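Local coordinates for protein ATP phosphoribosyltransferase regulatory subunit (Thermotoga maritima, PDB 1USY) that is probably required for the first step of histidine biosynthesis and may allow histidine to feedback-regulate ATP phosphoribosyltransferase, at residues E122-E128 and F239-S245; L110-E115 and F211-F216. One frame throughout, in Å; residues are numbered along the deposited sequence.

Interaction 1 of 2, residues E122-E128 and F239-S245; sequences EGPVIVE and FTIYDTS
Ile126 and Tyr242 exchange backbone hydrogen bonds in both directions, Ile126 N to Tyr242 O and Tyr242 N to Ile126 O, each 2.9 Å. Glu128 and Thr240 form the next hydrogen-bonded pair, while Val125–Asp243 and Val127–Ile241 are the non-hydrogen-bonded pairs between. The strands run antiparallel at 163°. Past their ends Pro124 O accepts Thr244 OG1 at 2.7 Å, in the carbonyl plane on a lone pair, and more weakly Thr244 N.

This pairing lies inside the mixed sheet of the class II aminoacyl-tRNA synthetase fold to which HisZ belongs, with Val125 and Val127 also bonded to strand 220-223 and Phe239 and Ile241 to strand 248-257.

Among the side chains, Tyr242 OH donates to Glu128 OE1 over 3.1 Å, meeting it from above the carboxylate plane, and the ring turns its edge to Glu128 CB. The carboxylate of Glu128 is brought alongside Thr240 by a chain extended beyond a CG anti to the backbone N (chi1 170°). Its OE2 makes salt bridges with Arg187 and with a basic side chain on the chain of another protein in the assembly. An alanine here would probably leave the Tyr242 hydroxyl and both basic groups without this carboxylate as a mate.

Apolar contact is lighter: Ile126 CD1 lies 3.7 Å from Thr244 CG2, and on the opposite face of the sheet Val127 CG2 meets Ile241 CD1 at 4.2 Å.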
# COMPACT_ATOMS: atom_id res chain seq x y z
N GLU B 122 10.26 31.03 -26.90
CA GLU B 122 10.87 31.77 -27.98
C GLU B 122 9.77 32.23 -28.85
O GLU B 122 9.71 33.39 -29.26
CB GLU B 122 11.83 30.89 -28.79
CG GLU B 122 13.29 31.33 -28.69
CD GLU B 122 14.01 30.72 -27.48
OE1 GLU B 122 13.97 31.33 -26.37
OE2 GLU B 122 14.61 29.61 -27.63
N GLY B 123 8.87 31.30 -29.11
CA GLY B 123 8.15 31.27 -30.36
C GLY B 123 7.17 32.37 -30.35
O GLY B 123 6.86 32.87 -29.28
N PRO B 124 6.71 32.77 -31.53
CA PRO B 124 5.56 33.66 -31.62
C PRO B 124 4.41 32.90 -30.93
O PRO B 124 4.10 31.78 -31.35
CB PRO B 124 5.32 33.81 -33.13
CG PRO B 124 6.58 33.41 -33.74
CD PRO B 124 7.23 32.39 -32.84
N VAL B 125 3.86 33.47 -29.85
CA VAL B 125 2.86 32.74 -29.08
C VAL B 125 1.46 33.08 -29.54
O VAL B 125 1.22 34.17 -30.07
CB VAL B 125 3.07 32.86 -27.51
CG1 VAL B 125 4.54 32.69 -27.12
CG2 VAL B 125 2.51 34.16 -26.92
N ILE B 126 0.54 32.13 -29.37
CA ILE B 126 -0.88 32.30 -29.65
C ILE B 126 -1.68 32.19 -28.33
O ILE B 126 -1.54 31.23 -27.60
CB ILE B 126 -1.36 31.24 -30.69
CG1 ILE B 126 -0.68 31.44 -32.03
CG2 ILE B 126 -2.86 31.26 -30.90
CD1 ILE B 126 -0.79 30.20 -33.00
N VAL B 127 -2.47 33.21 -28.03
CA VAL B 127 -3.43 33.19 -26.91
C VAL B 127 -4.84 32.93 -27.45
O VAL B 127 -5.41 33.75 -28.20
CB VAL B 127 -3.44 34.52 -26.12
CG1 VAL B 127 -4.46 34.46 -24.98
CG2 VAL B 127 -2.00 34.85 -25.58
N GLU B 128 -5.36 31.77 -27.13
CA GLU B 128 -6.65 31.38 -27.66
C GLU B 128 -7.69 31.61 -26.55
O GLU B 128 -7.57 31.08 -25.45
CB GLU B 128 -6.58 29.94 -28.13
CG GLU B 128 -7.92 29.36 -28.49
CD GLU B 128 -7.88 27.88 -28.80
OE1 GLU B 128 -7.92 27.03 -27.88
OE2 GLU B 128 -7.80 27.57 -29.99
N PHE B 239 -8.80 30.46 -21.30
CA PHE B 239 -7.71 30.75 -22.20
C PHE B 239 -6.70 29.58 -22.26
O PHE B 239 -6.48 28.89 -21.27
CB PHE B 239 -7.02 32.07 -21.82
CG PHE B 239 -6.11 31.93 -20.62
CD1 PHE B 239 -4.77 31.60 -20.78
CD2 PHE B 239 -6.60 32.11 -19.35
CE1 PHE B 239 -3.94 31.48 -19.71
CE2 PHE B 239 -5.77 31.99 -18.29
CZ PHE B 239 -4.44 31.68 -18.46
N THR B 240 -6.15 29.35 -23.45
CA THR B 240 -5.01 28.46 -23.63
C THR B 240 -3.89 29.21 -24.36
O THR B 240 -4.16 30.18 -25.09
CB THR B 240 -5.47 27.21 -24.41
OG1 THR B 240 -6.19 27.62 -25.58
CG2 THR B 240 -6.52 26.43 -23.59
N ILE B 241 -2.64 28.82 -24.15
CA ILE B 241 -1.51 29.51 -24.84
C ILE B 241 -0.62 28.49 -25.52
O ILE B 241 -0.24 27.47 -24.90
CB ILE B 241 -0.68 30.40 -23.89
CG1 ILE B 241 -1.54 31.41 -23.16
CG2 ILE B 241 0.31 31.22 -24.66
CD1 ILE B 241 -0.70 32.43 -22.39
N TYR B 242 -0.33 28.74 -26.81
CA TYR B 242 0.52 27.84 -27.59
C TYR B 242 1.81 28.55 -28.04
O TYR B 242 1.83 29.76 -28.40
CB TYR B 242 -0.22 27.23 -28.79
CG TYR B 242 -1.58 26.64 -28.49
CD1 TYR B 242 -2.70 27.47 -28.32
CD2 TYR B 242 -1.77 25.27 -28.36
CE1 TYR B 242 -3.93 26.96 -28.06
CE2 TYR B 242 -3.07 24.73 -28.07
CZ TYR B 242 -4.13 25.60 -27.91
OH TYR B 242 -5.43 25.15 -27.61
N ASP B 243 2.90 27.81 -28.02
CA ASP B 243 4.14 28.32 -28.60
C ASP B 243 4.29 27.68 -29.98
O ASP B 243 4.34 26.49 -30.07
CB ASP B 243 5.33 28.01 -27.70
CG ASP B 243 6.65 28.36 -28.35
OD1 ASP B 243 6.75 29.45 -28.98
OD2 ASP B 243 7.66 27.61 -28.27
N THR B 244 4.34 28.49 -31.04
CA THR B 244 4.50 27.96 -32.38
C THR B 244 5.91 27.38 -32.53
O THR B 244 6.12 26.51 -33.35
CB THR B 244 4.16 29.01 -33.51
OG1 THR B 244 4.98 30.19 -33.41
CG2 THR B 244 2.79 29.55 -33.34
N SER B 245 6.86 27.85 -31.73
CA SER B 245 8.26 27.36 -31.77
C SER B 245 8.45 25.91 -31.28
O SER B 245 8.84 25.03 -32.05
CB SER B 245 9.16 28.28 -30.96
OG SER B 245 10.48 28.19 -31.38
O HOH W 1 10.01 27.84 -27.00
O HOH W 2 -8.48 28.46 -25.05

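Interaction 2 of 2, residues L110-E115 and F211-F216; sequences LEIIVE and FLQEKF
Val114 sets CG1 squarely over the face of the Phe216 ring, 3.5 Å from the centroid and only 10° off the normal, a CH-pi contact. The branch gets there because CG1 stands anti to the backbone N (chi1 166°), which leaves CG2 beside the backbone N, turned to Leu212 CD2. On the opposite face of the same ring lies Lys215 CG, offset toward the rim, and the aromatic ring is thus sandwiched between a residue of each segment. Its far end reaches the backbone of helix 103-120: CE2 of Phe216 comes within 3.7 Å of Glu115 CA. Beside this pair, Leu110 and Leu212 cross at about a right angle, CD1 of Leu110 meeting CD1 of Leu212 at 3.8 Å.

Glu111 serves two aromatic neighbours and one charge. Its CB touches the edge of the Phe211 ring, in the ring plane, 3.5 Å from Phe211 CE1. Farther out, a bend at chi2 brings OE1 of Glu111 near Phe216 CZ, obliquely to the ring, and to Lys215, where Glu111 OE1 and Lys215 NZ form a long salt bridge of 3.5 Å.

The two helical segments are inclined at 48° with their axes 11.1 Å apart, a distance spanned by these side chains. Phe216 is the first residue to leave helical geometry after helix 199-215, yet its N still bonds to Leu212 O. Behind the contact, Val114 and Leu212 both rest on Val127 of strand 125-131, while Glu115 OE2 is paired with Lys15.

The chemistry is that of an apolar helix-to-helix seam in which no hydrogen bond crosses between the segments, so cohesion probably comes chiefly from van der Waals and hydrophobic packing, including the CH-pi contact, with the Glu111–Lys215 pair adding a probably modest electrostatic contribution.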
# COMPACT_ATOMS: atom_id res chain seq x y z
N LEU B 110 -4.51 37.20 -16.66
CA LEU B 110 -4.12 37.01 -18.06
C LEU B 110 -2.86 37.76 -18.36
O LEU B 110 -1.99 37.27 -19.06
CB LEU B 110 -5.20 37.53 -18.99
CG LEU B 110 -6.16 36.54 -19.63
CD1 LEU B 110 -6.90 37.31 -20.64
CD2 LEU B 110 -5.45 35.37 -20.24
N GLU B 111 -2.77 38.96 -17.82
CA GLU B 111 -1.73 39.85 -18.27
C GLU B 111 -0.39 39.29 -17.82
O GLU B 111 0.55 39.23 -18.61
CB GLU B 111 -2.02 41.29 -17.86
CG GLU B 111 -1.06 41.95 -16.89
CD GLU B 111 0.30 42.19 -17.51
OE1 GLU B 111 0.34 42.75 -18.64
OE2 GLU B 111 1.32 41.80 -16.88
N ILE B 112 -0.32 38.81 -16.58
CA ILE B 112 0.89 38.14 -16.07
C ILE B 112 1.24 36.82 -16.80
O ILE B 112 2.38 36.63 -17.19
CB ILE B 112 0.78 37.93 -14.55
CG1 ILE B 112 0.60 39.25 -13.84
CG2 ILE B 112 1.99 37.20 -13.99
CD1 ILE B 112 0.14 39.08 -12.42
N ILE B 113 0.26 35.93 -16.98
CA ILE B 113 0.51 34.64 -17.63
C ILE B 113 0.98 34.89 -19.08
O ILE B 113 1.99 34.35 -19.50
CB ILE B 113 -0.74 33.69 -17.61
CG1 ILE B 113 -1.10 33.15 -16.22
CG2 ILE B 113 -0.50 32.48 -18.51
CD1 ILE B 113 -0.09 33.27 -15.18
N VAL B 114 0.24 35.72 -19.82
CA VAL B 114 0.61 36.01 -21.21
C VAL B 114 1.99 36.66 -21.27
O VAL B 114 2.86 36.20 -22.04
CB VAL B 114 -0.44 36.93 -21.93
CG1 VAL B 114 0.11 37.51 -23.25
CG2 VAL B 114 -1.76 36.20 -22.17
N GLU B 115 2.20 37.72 -20.49
CA GLU B 115 3.50 38.40 -20.50
C GLU B 115 4.62 37.42 -20.16
O GLU B 115 5.70 37.44 -20.81
CB GLU B 115 3.56 39.57 -19.54
CG GLU B 115 4.93 40.23 -19.50
CD GLU B 115 5.01 41.34 -18.48
OE1 GLU B 115 3.96 41.82 -18.04
OE2 GLU B 115 6.14 41.74 -18.13
N PHE B 211 -7.98 44.05 -24.56
CA PHE B 211 -6.96 44.19 -23.55
C PHE B 211 -5.65 43.52 -24.00
O PHE B 211 -4.58 44.13 -23.97
CB PHE B 211 -7.42 43.55 -22.24
CG PHE B 211 -6.36 43.67 -21.14
CD1 PHE B 211 -5.50 42.61 -20.91
CD2 PHE B 211 -6.26 44.85 -20.38
CE1 PHE B 211 -4.52 42.70 -19.91
CE2 PHE B 211 -5.28 44.95 -19.39
CZ PHE B 211 -4.42 43.87 -19.15
N LEU B 212 -5.75 42.28 -24.43
CA LEU B 212 -4.56 41.51 -24.87
C LEU B 212 -3.92 42.11 -26.14
O LEU B 212 -2.70 42.28 -26.22
CB LEU B 212 -4.94 40.05 -25.16
CG LEU B 212 -5.31 39.26 -23.90
CD1 LEU B 212 -5.43 37.75 -24.15
CD2 LEU B 212 -4.30 39.41 -22.75
N GLN B 213 -4.75 42.43 -27.11
CA GLN B 213 -4.28 42.99 -28.40
C GLN B 213 -3.51 44.30 -28.21
O GLN B 213 -2.43 44.50 -28.79
CB GLN B 213 -5.45 43.26 -29.34
CG GLN B 213 -5.50 42.27 -30.51
CD GLN B 213 -6.76 42.40 -31.35
OE1 GLN B 213 -7.61 43.24 -31.05
NE2 GLN B 213 -6.94 41.61 -32.39
N GLU B 214 -4.04 45.20 -27.41
CA GLU B 214 -3.37 46.49 -27.19
C GLU B 214 -2.02 46.36 -26.49
O GLU B 214 -1.02 46.95 -26.92
CB GLU B 214 -4.16 47.44 -26.32
N LYS B 215 -2.02 45.59 -25.42
CA LYS B 215 -0.82 45.39 -24.57
C LYS B 215 0.17 44.39 -25.19
O LYS B 215 1.39 44.48 -24.96
CB LYS B 215 -1.24 44.87 -23.20
CG LYS B 215 -0.11 44.90 -22.19
CD LYS B 215 -0.34 45.90 -21.06
CE LYS B 215 0.90 46.06 -20.19
NZ LYS B 215 1.99 45.17 -20.61
N PHE B 216 -0.21 43.41 -25.98
CA PHE B 216 0.73 42.45 -26.58
C PHE B 216 0.66 42.42 -28.11
O PHE B 216 0.01 41.55 -28.67
CB PHE B 216 0.50 41.06 -26.00
CG PHE B 216 0.59 41.03 -24.52
CD1 PHE B 216 -0.56 41.02 -23.76
CD2 PHE B 216 1.82 41.05 -23.89
CE1 PHE B 216 -0.49 40.98 -22.37
CE2 PHE B 216 1.90 41.03 -22.51
CZ PHE B 216 0.75 40.99 -21.75

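Overall arrangement
Both interactions are largely buried, and they join where the sheet meets its helices. Interaction 1 knits two neighbouring strands through main-chain hydrogen bonds; interaction 2 joins helices 103-120 and 199-215 through apolar side chains and one long salt bridge. They touch directly: Phe239 packs on Leu110 and Ile113, and Val127 on Val114 and Leu212, so the sheet face bearing Val127 and Ile241 forms part of the floor under the helix pair. Helix 103-120 leads straight into strand 125-131, linking the two in sequence as well. The face bearing Ile126, Glu128 and Tyr242 instead meets the chain of another protein in the assembly, whereas no other chain touches the segments of interaction 2.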